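Local structure of alpha-11 giardin (Giardia intestinalis, 2II2) at residues A[148-154]-A[183-189]; A[156-160]-A[192-197]. The protein binds calcium as a member of the annexin family and probably contributes to attachment of the parasite to the intestinal mucosa and to remodelling of its cytoskeleton. Residues are numbered along the deposited sequence.

Contacts 1 and 2 are neighbours at the periphery of the molecule, their centres about 12 Å apart and on the same side of the chain's centre. Their segments alternate in sequence: 148-154, 156-160, 183-189, 192-197. The connection from helix 137-147 thus crosses the start of helix 187-201 in contact 1, and helix 156-169 then packs farther along the same helix in contact 2. Arg153 joins the two sites: its NE makes a 2.8 Å salt bridge to Asp159 OD2, and its NH2 lies 3.5 Å from Ile193 CD1. Contact 1 lays the linker between the second and third annexin repeats on the third repeat; contact 2 packs the first and third helices of that repeat together.

Contact 1: A[148-154]-A[183-189]; sequences ENRTPRG and ITSTADE
This is a polar surface contact in which the linker after helix 137-147, extended through Pro152, lies along the turn from helix 175-184 into helix 187-201. Arg150 and Thr184 set the register, with CA atoms 4.1 Å apart. Thr151 N donates to Thr184 O (3.1 Å), and Arg150 (m, t, p in the conformer given) gives NE to Ser185 O (2.7 Å). Arg153 and Gly154 (phi 63°) then turn the chain, so that Glu189 (m, t) receives both their amides: Arg153 N to OE1 and Gly154 N to OE2, each 2.8 Å. Arg153 NH2 reaches Ser185 OG (2.9 Å), while its NE salt-bridges Asp159; Ser185 OG also bonds to Leu181 O. One water bridges Glu148 O and Ile183 O; another links Thr151 O, Thr186 N and Glu189 OE1. Thr186 is the N-cap of helix 187-201, its OG1 accepting from Glu189 N (3.1 Å). The result is a capping-box sequence whose reciprocal side-chain bond runs through water, placed where the linker joins annexin repeats two and three.

Contact 2: A[156-160]-A[192-197]; sequences VASDA and EINHRF
Ala160 and Phe197 bring their CA atoms within 5.0 Å, a close approach for packed helices, which the small side chain of Ala160 allows. The short segments of helices 156-169 and 187-201 cross at -57°, their axes 8.4 Å apart. Ala160 CB presses on the opposing backbone, 3.8 Å from Ile193 O and 3.9 Å from Phe197 N, as well as 3.7 Å from Arg196 CB. One turn earlier Val156 (chi1 t) points toward the partner helix, its CG1 3.9 Å from Ile193 CG1. Arg196 (m, t) flanks the outer side, its NE 3.3 Å from Ala157 CB. On the inner side Ile193 (m, t) brings CD1 to 3.6 Å from Asp159 OD2, an oxygen salt-bridged to Arg153. Phe197, chi1 t, turns its ring edge to Ala160 O and packs on Leu163 and Ile168 of helix 156-169 and on Val205 and Ala208 of helix 205-212. Packing alone joins the segments, in the manner of the five-helix annexin repeat, where the third helix crosses obliquely over the first.

Contact 1: A[148-154]-A[183-189]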
ATOM      1  N   GLU A 148     -10.477 -13.853   7.475  1.00 12.74           N
ATOM      2  CA  GLU A 148     -11.895 -13.568   7.667  1.00 13.14           C
ATOM      3  C   GLU A 148     -12.547 -12.940   6.456  1.00 13.30           C
ATOM      4  O   GLU A 148     -11.939 -12.122   5.757  1.00 13.48           O
ATOM      5  CB  GLU A 148     -12.073 -12.626   8.859  1.00 14.14           C
ATOM      6  CG  GLU A 148     -11.661 -13.223  10.194  1.00 17.29           C
ATOM      7  CD  GLU A 148     -12.687 -14.202  10.717  1.00 21.51           C
ATOM      8  OE1 GLU A 148     -13.831 -14.179  10.217  1.00 23.31           O
ATOM      9  OE2 GLU A 148     -12.354 -14.978  11.635  1.00 24.98           O
ATOM     10  N   ASN A 149     -13.824 -13.270   6.287  1.00 13.20           N
ATOM     11  CA  ASN A 149     -14.637 -12.738   5.214  1.00 13.55           C
ATOM     12  C   ASN A 149     -15.594 -11.686   5.749  1.00 12.96           C
ATOM     13  O   ASN A 149     -15.781 -11.554   6.973  1.00 13.44           O
ATOM     14  CB  ASN A 149     -15.430 -13.852   4.523  1.00 14.33           C
ATOM     15  CG  ASN A 149     -14.550 -14.958   3.988  1.00 17.22           C
ATOM     16  OD1 ASN A 149     -13.450 -14.713   3.511  1.00 19.43           O
ATOM     17  ND2 ASN A 149     -15.048 -16.195   4.052  1.00 21.92           N
ATOM     18  N   ARG A 150     -16.155 -10.906   4.826  0.50 12.26           N
ATOM     19  CA  ARG A 150     -17.148  -9.879   5.141  0.50 12.50           C
ATOM     20  C   ARG A 150     -18.551 -10.533   5.100  0.50 12.38           C
ATOM     21  O   ARG A 150     -18.854 -11.303   4.183  0.50 12.36           O
ATOM     22  CB  ARG A 150     -17.035  -8.692   4.147  0.50 11.84           C
ATOM     23  CG  ARG A 150     -15.616  -8.001   4.058  0.50 12.33           C
ATOM     24  CD  ARG A 150     -15.428  -7.003   2.858  0.50 13.33           C
ATOM     25  NE  ARG A 150     -15.826  -5.637   3.211  0.50 11.29           N
ATOM     26  CZ  ARG A 150     -15.748  -4.538   2.456  0.50 11.15           C
ATOM     27  NH1 ARG A 150     -15.249  -4.533   1.225  0.50 10.29           N
ATOM     28  NH2 ARG A 150     -16.157  -3.396   2.995  0.50 12.44           N
ATOM     29  N   THR A 151     -19.379 -10.280   6.117  1.00 11.96           N
ATOM     30  CA  THR A 151     -20.742 -10.788   6.184  1.00 13.14           C
ATOM     31  C   THR A 151     -21.591  -9.762   6.920  1.00 11.64           C
ATOM     32  O   THR A 151     -21.124  -9.110   7.855  1.00 11.00           O
ATOM     33  CB  THR A 151     -20.857 -12.153   6.926  1.00 14.83           C
ATOM     34  OG1 THR A 151     -20.405 -12.031   8.272  1.00 17.58           O
ATOM     35  CG2 THR A 151     -20.086 -13.275   6.240  1.00 17.91           C
ATOM     36  N   PRO A 152     -22.843  -9.590   6.476  1.00 11.75           N
ATOM     37  CA  PRO A 152     -23.709  -8.658   7.193  1.00 12.08           C
ATOM     38  C   PRO A 152     -24.015  -9.133   8.607  1.00 12.24           C
ATOM     39  O   PRO A 152     -24.150 -10.345   8.833  1.00 13.05           O
ATOM     40  CB  PRO A 152     -24.996  -8.668   6.362  1.00 12.69           C
ATOM     41  CG  PRO A 152     -24.596  -9.201   5.042  1.00 14.98           C
ATOM     42  CD  PRO A 152     -23.508 -10.171   5.293  1.00 12.92           C
ATOM     43  N   ARG A 153     -24.162  -8.188   9.543  1.00 10.94           N
ATOM     44  CA  ARG A 153     -24.553  -8.513  10.918  1.00 11.36           C
ATOM     45  C   ARG A 153     -25.901  -7.960  11.299  1.00 11.32           C
ATOM     46  O   ARG A 153     -26.466  -8.412  12.280  1.00 12.60           O
ATOM     47  CB  ARG A 153     -23.502  -8.031  11.919  1.00 11.01           C
ATOM     48  CG  ARG A 153     -22.133  -8.674  11.708  1.00 11.25           C
ATOM     49  CD  ARG A 153     -21.085  -8.115  12.672  1.00 11.25           C
ATOM     50  NE  ARG A 153     -20.822  -6.693  12.461  1.00 10.60           N
ATOM     51  CZ  ARG A 153     -19.803  -6.188  11.765  1.00 10.45           C
ATOM     52  NH1 ARG A 153     -18.915  -6.982  11.156  1.00 10.43           N
ATOM     53  NH2 ARG A 153     -19.665  -4.867  11.686  1.00  9.35           N
ATOM     54  N   GLY A 154     -26.402  -6.954  10.581  1.00 10.83           N
ATOM     55  CA  GLY A 154     -27.703  -6.375  10.943  1.00 11.21           C
ATOM     56  C   GLY A 154     -27.697  -5.731  12.318  1.00 11.05           C
ATOM     57  O   GLY A 154     -28.705  -5.707  13.009  1.00 11.59           O
ATOM     58  N   ILE A 183     -12.732  -5.541   9.869  1.00  7.88           N
ATOM     59  CA  ILE A 183     -12.346  -6.451   8.790  1.00  9.13           C
ATOM     60  C   ILE A 183     -13.492  -7.296   8.227  1.00  8.70           C
ATOM     61  O   ILE A 183     -13.454  -7.668   7.042  1.00 10.50           O
ATOM     62  CB  ILE A 183     -11.164  -7.396   9.230  1.00  9.39           C
ATOM     63  CG1 ILE A 183      -9.870  -6.622   9.454  1.00 11.73           C
ATOM     64  CG2 ILE A 183     -11.032  -8.629   8.304  1.00 13.24           C
ATOM     65  CD1 ILE A 183      -9.231  -6.145   8.204  1.00 12.65           C
ATOM     66  N   THR A 184     -14.492  -7.590   9.057  1.00  8.40           N
ATOM     67  CA  THR A 184     -15.598  -8.429   8.612  1.00  9.04           C
ATOM     68  C   THR A 184     -16.825  -7.641   8.186  1.00  8.51           C
ATOM     69  O   THR A 184     -17.834  -8.246   7.830  1.00  9.66           O
ATOM     70  CB  THR A 184     -16.037  -9.453   9.695  1.00  9.56           C
ATOM     71  OG1 THR A 184     -16.552  -8.762  10.838  1.00  9.29           O
ATOM     72  CG2 THR A 184     -14.894 -10.370  10.125  1.00 11.06           C
ATOM     73  N   SER A 185     -16.768  -6.315   8.192  1.00  8.73           N
ATOM     74  CA  SER A 185     -17.933  -5.521   7.797  1.00  7.42           C
ATOM     75  C   SER A 185     -18.081  -5.503   6.308  1.00  8.20           C
ATOM     76  O   SER A 185     -17.106  -5.296   5.589  1.00 10.17           O
ATOM     77  CB  SER A 185     -17.802  -4.063   8.259  1.00  8.57           C
ATOM     78  OG  SER A 185     -17.805  -3.916   9.669  1.00  8.59           O
ATOM     79  N   THR A 186     -19.321  -5.646   5.846  1.00  9.09           N
ATOM     80  CA  THR A 186     -19.583  -5.332   4.454  1.00  9.19           C
ATOM     81  C   THR A 186     -19.475  -3.816   4.226  1.00  9.27           C
ATOM     82  O   THR A 186     -19.640  -3.025   5.159  1.00  9.55           O
ATOM     83  CB  THR A 186     -20.978  -5.794   4.009  1.00  9.90           C
ATOM     84  OG1 THR A 186     -21.956  -5.039   4.731  1.00 11.71           O
ATOM     85  CG2 THR A 186     -21.172  -7.277   4.238  1.00 10.96           C
ATOM     86  N   ALA A 187     -19.246  -3.424   2.980  1.00 10.94           N
ATOM     87  CA  ALA A 187     -19.173  -1.996   2.661  1.00 11.10           C
ATOM     88  C   ALA A 187     -20.494  -1.302   2.970  1.00 11.25           C
ATOM     89  O   ALA A 187     -20.506  -0.186   3.485  1.00 11.54           O
ATOM     90  CB  ALA A 187     -18.784  -1.763   1.203  1.00 12.99           C
ATOM     91  N   ASP A 188     -21.609  -1.948   2.652  1.00 11.63           N
ATOM     92  CA  ASP A 188     -22.904  -1.312   2.880  1.00 12.27           C
ATOM     93  C   ASP A 188     -23.135  -1.059   4.362  1.00 11.99           C
ATOM     94  O   ASP A 188     -23.525   0.044   4.759  1.00 12.75           O
ATOM     95  CB  ASP A 188     -24.045  -2.155   2.298  1.00 14.27           C
ATOM     96  CG  ASP A 188     -24.151  -2.077   0.779  1.00 18.32           C
ATOM     97  OD1 ASP A 188     -23.408  -1.326   0.124  1.00 20.42           O
ATOM     98  OD2 ASP A 188     -25.014  -2.790   0.239  1.00 22.43           O
ATOM     99  N   GLU A 189     -22.942  -2.087   5.189  1.00 10.28           N
ATOM    100  CA  GLU A 189     -23.142  -1.889   6.614  1.00  8.92           C
ATOM    101  C   GLU A 189     -22.112  -0.935   7.207  1.00  8.83           C
ATOM    102  O   GLU A 189     -22.446  -0.129   8.070  1.00  9.48           O
ATOM    103  CB  GLU A 189     -23.090  -3.206   7.366  1.00  8.24           C
ATOM    104  CG  GLU A 189     -24.360  -4.006   7.170  1.00  9.88           C
ATOM    105  CD  GLU A 189     -24.564  -5.156   8.170  1.00  9.55           C
ATOM    106  OE1 GLU A 189     -23.583  -5.534   8.870  1.00  9.57           O
ATOM    107  OE2 GLU A 189     -25.708  -5.711   8.193  1.00 10.30           O
TER
HETATM  108  O   HOH W   1     -12.266  -9.431   5.120  1.00 12.12           O
HETATM  109  O   HOH W   2     -21.043  -6.255   8.080  1.00 10.10           O

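Contact 2: A[156-160]-A[192-197]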
ATOM      1  N   VAL A 156     -26.077  -2.387  13.122  1.00 10.09           N
ATOM      2  CA  VAL A 156     -25.302  -1.197  12.776  1.00  9.96           C
ATOM      3  C   VAL A 156     -25.163  -0.310  14.011  1.00  9.24           C
ATOM      4  O   VAL A 156     -24.050   0.143  14.333  1.00  9.62           O
ATOM      5  CB  VAL A 156     -25.897  -0.412  11.580  1.00 11.16           C
ATOM      6  CG1 VAL A 156     -25.341   1.001  11.510  1.00 12.90           C
ATOM      7  CG2 VAL A 156     -25.694  -1.175  10.261  1.00 12.64           C
ATOM      8  N   ALA A 157     -26.266  -0.101  14.741  1.00 11.04           N
ATOM      9  CA  ALA A 157     -26.215   0.785  15.928  1.00 11.49           C
ATOM     10  C   ALA A 157     -25.277   0.248  16.992  1.00 11.56           C
ATOM     11  O   ALA A 157     -24.434   0.984  17.563  1.00 12.13           O
ATOM     12  CB  ALA A 157     -27.601   1.023  16.507  1.00 12.65           C
ATOM     13  N   SER A 158     -25.435  -1.041  17.285  1.00 11.02           N
ATOM     14  CA  SER A 158     -24.599  -1.625  18.318  1.00 11.01           C
ATOM     15  C   SER A 158     -23.128  -1.695  17.892  1.00  9.90           C
ATOM     16  O   SER A 158     -22.240  -1.531  18.732  1.00 10.27           O
ATOM     17  CB  SER A 158     -25.113  -2.974  18.807  1.00 12.52           C
ATOM     18  OG  SER A 158     -25.216  -3.931  17.786  1.00 17.39           O
ATOM     19  N   ASP A 159     -22.858  -1.889  16.603  1.00  8.24           N
ATOM     20  CA  ASP A 159     -21.487  -1.914  16.125  1.00  9.11           C
ATOM     21  C   ASP A 159     -20.827  -0.543  16.267  1.00  8.90           C
ATOM     22  O   ASP A 159     -19.654  -0.441  16.634  1.00  8.16           O
ATOM     23  CB  ASP A 159     -21.467  -2.350  14.668  1.00  9.15           C
ATOM     24  CG  ASP A 159     -21.755  -3.829  14.466  1.00  9.61           C
ATOM     25  OD1 ASP A 159     -21.830  -4.590  15.454  1.00 13.28           O
ATOM     26  OD2 ASP A 159     -21.924  -4.205  13.280  1.00 10.35           O
ATOM     27  N   ALA A 160     -21.569   0.516  15.977  1.00  9.47           N
ATOM     28  CA  ALA A 160     -21.058   1.853  16.224  1.00  9.95           C
ATOM     29  C   ALA A 160     -20.724   2.087  17.711  1.00  9.43           C
ATOM     30  O   ALA A 160     -19.719   2.707  18.029  1.00 10.29           O
ATOM     31  CB  ALA A 160     -22.028   2.893  15.720  1.00 10.21           C
ATOM     32  N   GLU A 192     -22.888   2.720   7.031  1.00  9.71           N
ATOM     33  CA  GLU A 192     -23.857   3.072   8.055  1.00  9.57           C
ATOM     34  C   GLU A 192     -23.250   3.127   9.474  1.00  9.46           C
ATOM     35  O   GLU A 192     -23.572   4.025  10.266  1.00  9.51           O
ATOM     36  CB  GLU A 192     -25.020   2.095   8.005  1.00 10.46           C
ATOM     37  CG  GLU A 192     -25.745   2.156   6.673  1.00 13.69           C
ATOM     38  CD  GLU A 192     -26.557   0.908   6.332  1.00 18.06           C
ATOM     39  OE1 GLU A 192     -26.643  -0.024   7.166  1.00 20.64           O
ATOM     40  OE2 GLU A 192     -27.112   0.864   5.201  1.00 20.34           O
ATOM     41  N   ILE A 193     -22.359   2.176   9.795  1.00  8.33           N
ATOM     42  CA  ILE A 193     -21.686   2.150  11.082  1.00  8.10           C
ATOM     43  C   ILE A 193     -20.861   3.420  11.259  1.00  8.12           C
ATOM     44  O   ILE A 193     -20.894   4.051  12.330  1.00  8.95           O
ATOM     45  CB  ILE A 193     -20.811   0.885  11.216  1.00  8.22           C
ATOM     46  CG1 ILE A 193     -21.699  -0.369  11.282  1.00  8.85           C
ATOM     47  CG2 ILE A 193     -19.854   0.993  12.399  1.00  9.18           C
ATOM     48  CD1 ILE A 193     -20.900  -1.659  11.012  1.00 10.24           C
ATOM     49  N   ASN A 194     -20.139   3.785  10.194  1.00  7.61           N
ATOM     50  CA  ASN A 194     -19.325   4.969  10.205  1.00  8.04           C
ATOM     51  C   ASN A 194     -20.146   6.230  10.469  1.00  8.37           C
ATOM     52  O   ASN A 194     -19.780   7.061  11.316  1.00  8.38           O
ATOM     53  CB  ASN A 194     -18.564   5.062   8.884  1.00  8.18           C
ATOM     54  CG  ASN A 194     -17.677   6.254   8.811  1.00  8.35           C
ATOM     55  OD1 ASN A 194     -16.705   6.367   9.578  1.00  8.95           O
ATOM     56  ND2 ASN A 194     -17.963   7.159   7.875  1.00 10.10           N
ATOM     57  N   HIS A 195     -21.252   6.375   9.758  1.00  8.83           N
ATOM     58  CA  HIS A 195     -22.092   7.531   9.978  1.00  8.44           C
ATOM     59  C   HIS A 195     -22.628   7.566  11.396  1.00  8.57           C
ATOM     60  O   HIS A 195     -22.620   8.621  12.048  1.00  9.15           O
ATOM     61  CB  HIS A 195     -23.243   7.516   8.979  1.00  9.19           C
ATOM     62  CG  HIS A 195     -24.287   8.560   9.249  1.00 10.45           C
ATOM     63  ND1 HIS A 195     -23.998   9.905   9.236  1.00 11.00           N
ATOM     64  CD2 HIS A 195     -25.605   8.457   9.536  1.00 11.07           C
ATOM     65  CE1 HIS A 195     -25.096  10.592   9.495  1.00 11.61           C
ATOM     66  NE2 HIS A 195     -26.086   9.738   9.685  1.00 12.65           N
ATOM     67  N   ARG A 196     -23.084   6.414  11.895  1.00  8.87           N
ATOM     68  CA  ARG A 196     -23.642   6.378  13.257  1.00  9.01           C
ATOM     69  C   ARG A 196     -22.567   6.750  14.277  1.00  8.79           C
ATOM     70  O   ARG A 196     -22.865   7.452  15.263  1.00  9.44           O
ATOM     71  CB  ARG A 196     -24.224   4.993  13.548  1.00  9.22           C
ATOM     72  CG  ARG A 196     -25.531   4.636  12.800  1.00 12.24           C
ATOM     73  CD  ARG A 196     -26.150   3.356  13.324  1.00 15.72           C
ATOM     74  NE  ARG A 196     -27.152   3.561  14.377  1.00 23.53           N
ATOM     75  CZ  ARG A 196     -28.455   3.749  14.166  1.00 25.26           C
ATOM     76  NH1 ARG A 196     -28.939   3.774  12.930  1.00 27.96           N
ATOM     77  NH2 ARG A 196     -29.277   3.924  15.195  1.00 25.52           N
ATOM     78  N   PHE A 197     -21.328   6.292  14.052  1.00  8.52           N
ATOM     79  CA  PHE A 197     -20.247   6.633  14.972  1.00  8.65           C
ATOM     80  C   PHE A 197     -20.058   8.145  15.004  1.00  8.13           C
ATOM     81  O   PHE A 197     -19.874   8.733  16.056  1.00  8.69           O
ATOM     82  CB  PHE A 197     -18.956   5.950  14.529  1.00  8.35           C
ATOM     83  CG  PHE A 197     -17.774   6.242  15.426  1.00  8.35           C
ATOM     84  CD1 PHE A 197     -17.425   5.355  16.432  1.00  8.25           C
ATOM     85  CD2 PHE A 197     -17.009   7.379  15.251  1.00  7.92           C
ATOM     86  CE1 PHE A 197     -16.349   5.587  17.240  1.00  8.55           C
ATOM     87  CE2 PHE A 197     -15.889   7.636  16.054  1.00  8.45           C
ATOM     88  CZ  PHE A 197     -15.563   6.731  17.055  1.00  8.51           C
TER